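Local coordinates for protein aminotransferase (Neisseria meningitidis Z2491, PDB 3JTX) that probably transfers amino groups between amino acids and 2-oxo acids with pyridoxal phosphate as cofactor, as in class I and II aminotransferases, at residues 101-114 against 130-142. Residues are numbered along the deposited sequence; the frame is centred on the assembly and turned at random.
Sequences REALFSFVQTVLNP and YQIYEGATLLGGG. With MES (2-(N-morpholino)-ethanesulfonic acid), chain C.
Two neighbouring helices of the large PLP-binding domain of a fold-type I aminotransferase, 101-111 and 131-139, pack on one side of the seven-stranded mixed sheet; their axes approach to 8.8 Å and run 32° apart, a near-parallel pairing. At the N-terminal, active-site end, where R101 N binds the phosphate of the cofactor-modified lysine at position 245, R101 NH2 donates to Q131 OE1 (2.8 Å), which lies in the guanidinium plane, and to Y130 OH (3.1 Å), tilted 27° from it. NH1 bonds T272 O of the second subunit. MES, probably from the crystallisation liquor, extends this polar cluster: Q131 NE2 donates to its sulfonate O1S at 3.0 Å. Midway, A136 CB fits between F105 CD1 (3.8 Å) and V108 CG1, and L139 CD1 reaches the F105 ring edge. A bend at chi2 folds Q109 back so that NE2 sits 3.6 Å above the centre of the F105 ring while bonding F105 O within its own helix. At the C-terminal end, the second helix closes in a Schellman motif at G141, and G140, lacking a side chain, lets L112 and Q109 close on its backbone. The same Q109 NE2 bridges to A136 O (2.9 Å, N-H...O 159°), reaching that oxygen from the opposite face of its carbonyl plane to G140 N.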
# COMPACT_ATOMS: atom_id res chain seq x y z
N ARG A 101 5.23 5.22 -5.50
CA ARG A 101 5.38 3.84 -6.01
C ARG A 101 4.05 3.07 -6.01
O ARG A 101 3.61 2.60 -7.07
CB ARG A 101 6.42 3.06 -5.20
CG ARG A 101 6.56 1.59 -5.65
CD ARG A 101 7.78 0.91 -5.03
NE ARG A 101 8.98 1.55 -5.53
CZ ARG A 101 9.97 0.94 -6.19
NH1 ARG A 101 9.98 -0.38 -6.38
NH2 ARG A 101 10.97 1.68 -6.63
N GLU A 102 3.41 2.94 -4.84
CA GLU A 102 2.15 2.19 -4.76
C GLU A 102 1.09 2.81 -5.66
O GLU A 102 0.27 2.09 -6.24
CB GLU A 102 1.66 2.05 -3.30
CG GLU A 102 1.23 3.34 -2.62
CD GLU A 102 -0.26 3.71 -2.79
OE1 GLU A 102 -0.99 3.06 -3.56
OE2 GLU A 102 -0.70 4.68 -2.13
N ALA A 103 1.11 4.13 -5.77
CA ALA A 103 0.14 4.90 -6.54
C ALA A 103 0.27 4.62 -8.03
O ALA A 103 -0.70 4.33 -8.70
CB ALA A 103 0.33 6.40 -6.26
N LEU A 104 1.50 4.68 -8.54
CA LEU A 104 1.76 4.43 -9.95
C LEU A 104 1.41 2.97 -10.29
O LEU A 104 0.77 2.69 -11.31
CB LEU A 104 3.23 4.69 -10.28
CG LEU A 104 3.72 6.13 -10.30
CD1 LEU A 104 5.24 6.21 -10.06
CD2 LEU A 104 3.32 6.84 -11.61
N PHE A 105 1.84 2.05 -9.42
CA PHE A 105 1.58 0.63 -9.64
C PHE A 105 0.09 0.32 -9.68
O PHE A 105 -0.41 -0.30 -10.63
CB PHE A 105 2.27 -0.24 -8.57
CG PHE A 105 2.06 -1.72 -8.79
CD1 PHE A 105 2.93 -2.44 -9.59
CD2 PHE A 105 0.97 -2.38 -8.23
CE1 PHE A 105 2.73 -3.81 -9.83
CE2 PHE A 105 0.77 -3.76 -8.45
CZ PHE A 105 1.65 -4.46 -9.26
N SER A 106 -0.63 0.74 -8.64
CA SER A 106 -2.05 0.45 -8.57
C SER A 106 -2.85 1.14 -9.67
O SER A 106 -3.77 0.54 -10.24
CB SER A 106 -2.62 0.79 -7.19
OG SER A 106 -2.40 2.14 -6.85
N PHE A 107 -2.50 2.38 -10.02
CA PHE A 107 -3.23 3.05 -11.08
C PHE A 107 -3.11 2.27 -12.40
O PHE A 107 -4.10 2.04 -13.09
CB PHE A 107 -2.82 4.52 -11.27
CG PHE A 107 -3.72 5.23 -12.23
CD1 PHE A 107 -5.03 5.52 -11.87
CD2 PHE A 107 -3.30 5.53 -13.52
CE1 PHE A 107 -5.91 6.11 -12.76
CE2 PHE A 107 -4.19 6.13 -14.42
CZ PHE A 107 -5.48 6.42 -14.05
N VAL A 108 -1.90 1.83 -12.72
CA VAL A 108 -1.67 1.02 -13.91
C VAL A 108 -2.52 -0.26 -13.90
O VAL A 108 -3.16 -0.60 -14.91
CB VAL A 108 -0.17 0.70 -14.07
CG1 VAL A 108 0.07 -0.37 -15.16
CG2 VAL A 108 0.58 1.98 -14.39
N GLN A 109 -2.58 -0.94 -12.75
CA GLN A 109 -3.40 -2.17 -12.69
C GLN A 109 -4.86 -1.89 -13.09
O GLN A 109 -5.45 -2.69 -13.83
CB GLN A 109 -3.37 -2.85 -11.31
CG GLN A 109 -2.00 -3.18 -10.76
CD GLN A 109 -1.05 -3.77 -11.79
OE1 GLN A 109 -1.23 -4.90 -12.25
NE2 GLN A 109 -0.01 -3.00 -12.15
N THR A 110 -5.42 -0.77 -12.63
CA THR A 110 -6.80 -0.40 -12.96
C THR A 110 -7.01 -0.04 -14.44
O THR A 110 -8.10 -0.20 -14.99
CB THR A 110 -7.30 0.80 -12.13
OG1 THR A 110 -6.74 2.02 -12.64
CG2 THR A 110 -6.95 0.65 -10.64
N VAL A 111 -5.97 0.45 -15.09
CA VAL A 111 -6.06 0.83 -16.50
C VAL A 111 -5.97 -0.39 -17.43
O VAL A 111 -6.59 -0.40 -18.50
CB VAL A 111 -4.99 1.89 -16.84
CG1 VAL A 111 -4.92 2.13 -18.34
CG2 VAL A 111 -5.32 3.19 -16.06
N LEU A 112 -5.23 -1.42 -17.02
CA LEU A 112 -5.04 -2.62 -17.83
C LEU A 112 -6.10 -3.67 -17.46
O LEU A 112 -6.32 -3.97 -16.30
CB LEU A 112 -3.60 -3.13 -17.64
CG LEU A 112 -2.49 -2.14 -18.02
CD1 LEU A 112 -1.11 -2.69 -17.72
CD2 LEU A 112 -2.57 -1.74 -19.52
N ASN A 113 -6.81 -4.17 -18.47
CA ASN A 113 -7.93 -5.12 -18.27
C ASN A 113 -8.03 -6.08 -19.46
O ASN A 113 -9.10 -6.19 -20.08
CB ASN A 113 -9.26 -4.37 -18.09
N PRO A 114 -6.93 -6.78 -19.77
CA PRO A 114 -6.69 -7.38 -21.11
C PRO A 114 -7.84 -8.23 -21.68
O PRO A 114 -8.21 -9.24 -21.09
CB PRO A 114 -5.41 -8.21 -20.91
CG PRO A 114 -4.74 -7.63 -19.68
CD PRO A 114 -5.87 -7.16 -18.81
N TYR A 130 12.14 4.32 -15.57
CA TYR A 130 12.11 4.02 -14.14
C TYR A 130 11.45 2.67 -13.98
O TYR A 130 10.37 2.42 -14.53
CB TYR A 130 11.34 5.11 -13.38
CG TYR A 130 11.21 4.93 -11.88
CD1 TYR A 130 12.34 4.86 -11.06
CD2 TYR A 130 9.96 4.91 -11.27
CE1 TYR A 130 12.20 4.75 -9.66
CE2 TYR A 130 9.82 4.79 -9.87
CZ TYR A 130 10.94 4.71 -9.08
OH TYR A 130 10.77 4.58 -7.70
N GLN A 131 12.13 1.81 -13.23
CA GLN A 131 11.75 0.40 -12.96
C GLN A 131 10.25 0.12 -12.84
O GLN A 131 9.74 -0.81 -13.49
CB GLN A 131 12.46 -0.05 -11.64
CG GLN A 131 12.12 0.85 -10.35
CD GLN A 131 13.35 1.25 -9.47
OE1 GLN A 131 13.28 1.25 -8.23
NE2 GLN A 131 14.45 1.57 -10.12
N ILE A 132 9.54 0.93 -12.04
CA ILE A 132 8.12 0.71 -11.76
C ILE A 132 7.28 0.74 -13.04
O ILE A 132 6.34 -0.01 -13.17
CB ILE A 132 7.56 1.76 -10.74
CG1 ILE A 132 8.11 1.51 -9.34
CG2 ILE A 132 6.03 1.72 -10.71
CD1 ILE A 132 7.82 0.13 -8.80
N TYR A 133 7.65 1.60 -14.00
CA TYR A 133 6.87 1.70 -15.24
C TYR A 133 6.80 0.33 -15.95
O TYR A 133 5.74 -0.09 -16.41
CB TYR A 133 7.40 2.76 -16.22
CG TYR A 133 7.68 4.13 -15.64
CD1 TYR A 133 7.08 4.56 -14.45
CD2 TYR A 133 8.55 5.01 -16.28
CE1 TYR A 133 7.37 5.81 -13.91
CE2 TYR A 133 8.82 6.27 -15.75
CZ TYR A 133 8.24 6.65 -14.57
OH TYR A 133 8.57 7.87 -14.04
N GLU A 134 7.94 -0.35 -16.01
CA GLU A 134 8.02 -1.65 -16.65
C GLU A 134 7.30 -2.72 -15.83
O GLU A 134 6.48 -3.47 -16.34
CB GLU A 134 9.48 -2.05 -16.83
CG GLU A 134 9.64 -3.44 -17.44
CD GLU A 134 11.07 -3.95 -17.37
OE1 GLU A 134 11.75 -3.80 -16.32
OE2 GLU A 134 11.49 -4.54 -18.37
N GLY A 135 7.62 -2.80 -14.54
CA GLY A 135 7.01 -3.81 -13.68
C GLY A 135 5.50 -3.71 -13.61
O GLY A 135 4.80 -4.72 -13.69
N ALA A 136 5.00 -2.49 -13.45
CA ALA A 136 3.56 -2.26 -13.28
C ALA A 136 2.81 -2.71 -14.53
O ALA A 136 1.78 -3.37 -14.45
CB ALA A 136 3.29 -0.76 -12.99
N THR A 137 3.36 -2.34 -15.69
CA THR A 137 2.77 -2.69 -16.97
C THR A 137 2.74 -4.20 -17.16
O THR A 137 1.67 -4.76 -17.43
CB THR A 137 3.54 -2.01 -18.13
OG1 THR A 137 3.46 -0.58 -17.95
CG2 THR A 137 2.96 -2.43 -19.50
N LEU A 138 3.88 -4.87 -16.98
CA LEU A 138 3.98 -6.32 -17.23
C LEU A 138 3.16 -7.11 -16.22
O LEU A 138 2.41 -8.02 -16.60
CB LEU A 138 5.45 -6.77 -17.26
CG LEU A 138 6.27 -6.23 -18.46
CD1 LEU A 138 7.73 -6.71 -18.43
CD2 LEU A 138 5.63 -6.58 -19.81
N LEU A 139 3.24 -6.76 -14.94
CA LEU A 139 2.42 -7.44 -13.94
C LEU A 139 0.93 -7.19 -14.16
O LEU A 139 0.12 -8.03 -13.80
CB LEU A 139 2.84 -7.09 -12.51
CG LEU A 139 4.20 -7.67 -12.12
CD1 LEU A 139 4.76 -6.92 -10.91
CD2 LEU A 139 4.09 -9.19 -11.86
N GLY A 140 0.56 -6.06 -14.76
CA GLY A 140 -0.83 -5.80 -15.14
C GLY A 140 -1.33 -6.45 -16.42
O GLY A 140 -2.47 -6.24 -16.81
N GLY A 141 -0.48 -7.24 -17.09
CA GLY A 141 -0.86 -7.91 -18.33
C GLY A 141 -0.77 -7.03 -19.57
O GLY A 141 -1.29 -7.39 -20.62
N GLY A 142 -0.10 -5.89 -19.45
CA GLY A 142 0.08 -4.98 -20.58
C GLY A 142 1.39 -5.23 -21.28
O GLY A 142 2.26 -5.94 -20.78
O1 MES C . 12.25 4.16 -4.70
C2 MES C . 12.68 2.99 -3.97
C3 MES C . 13.73 2.10 -4.67
N4 MES C . 14.76 2.89 -5.37
C5 MES C . 14.56 4.33 -5.51
C6 MES C . 13.09 4.56 -5.78
C7 MES C . 15.91 2.15 -5.95
C8 MES C . 17.16 2.98 -6.29
S MES C . 17.80 2.60 -7.82
O1S MES C . 16.82 2.88 -8.90
O2S MES C . 18.99 3.48 -7.99
O3S MES C . 18.16 1.16 -7.83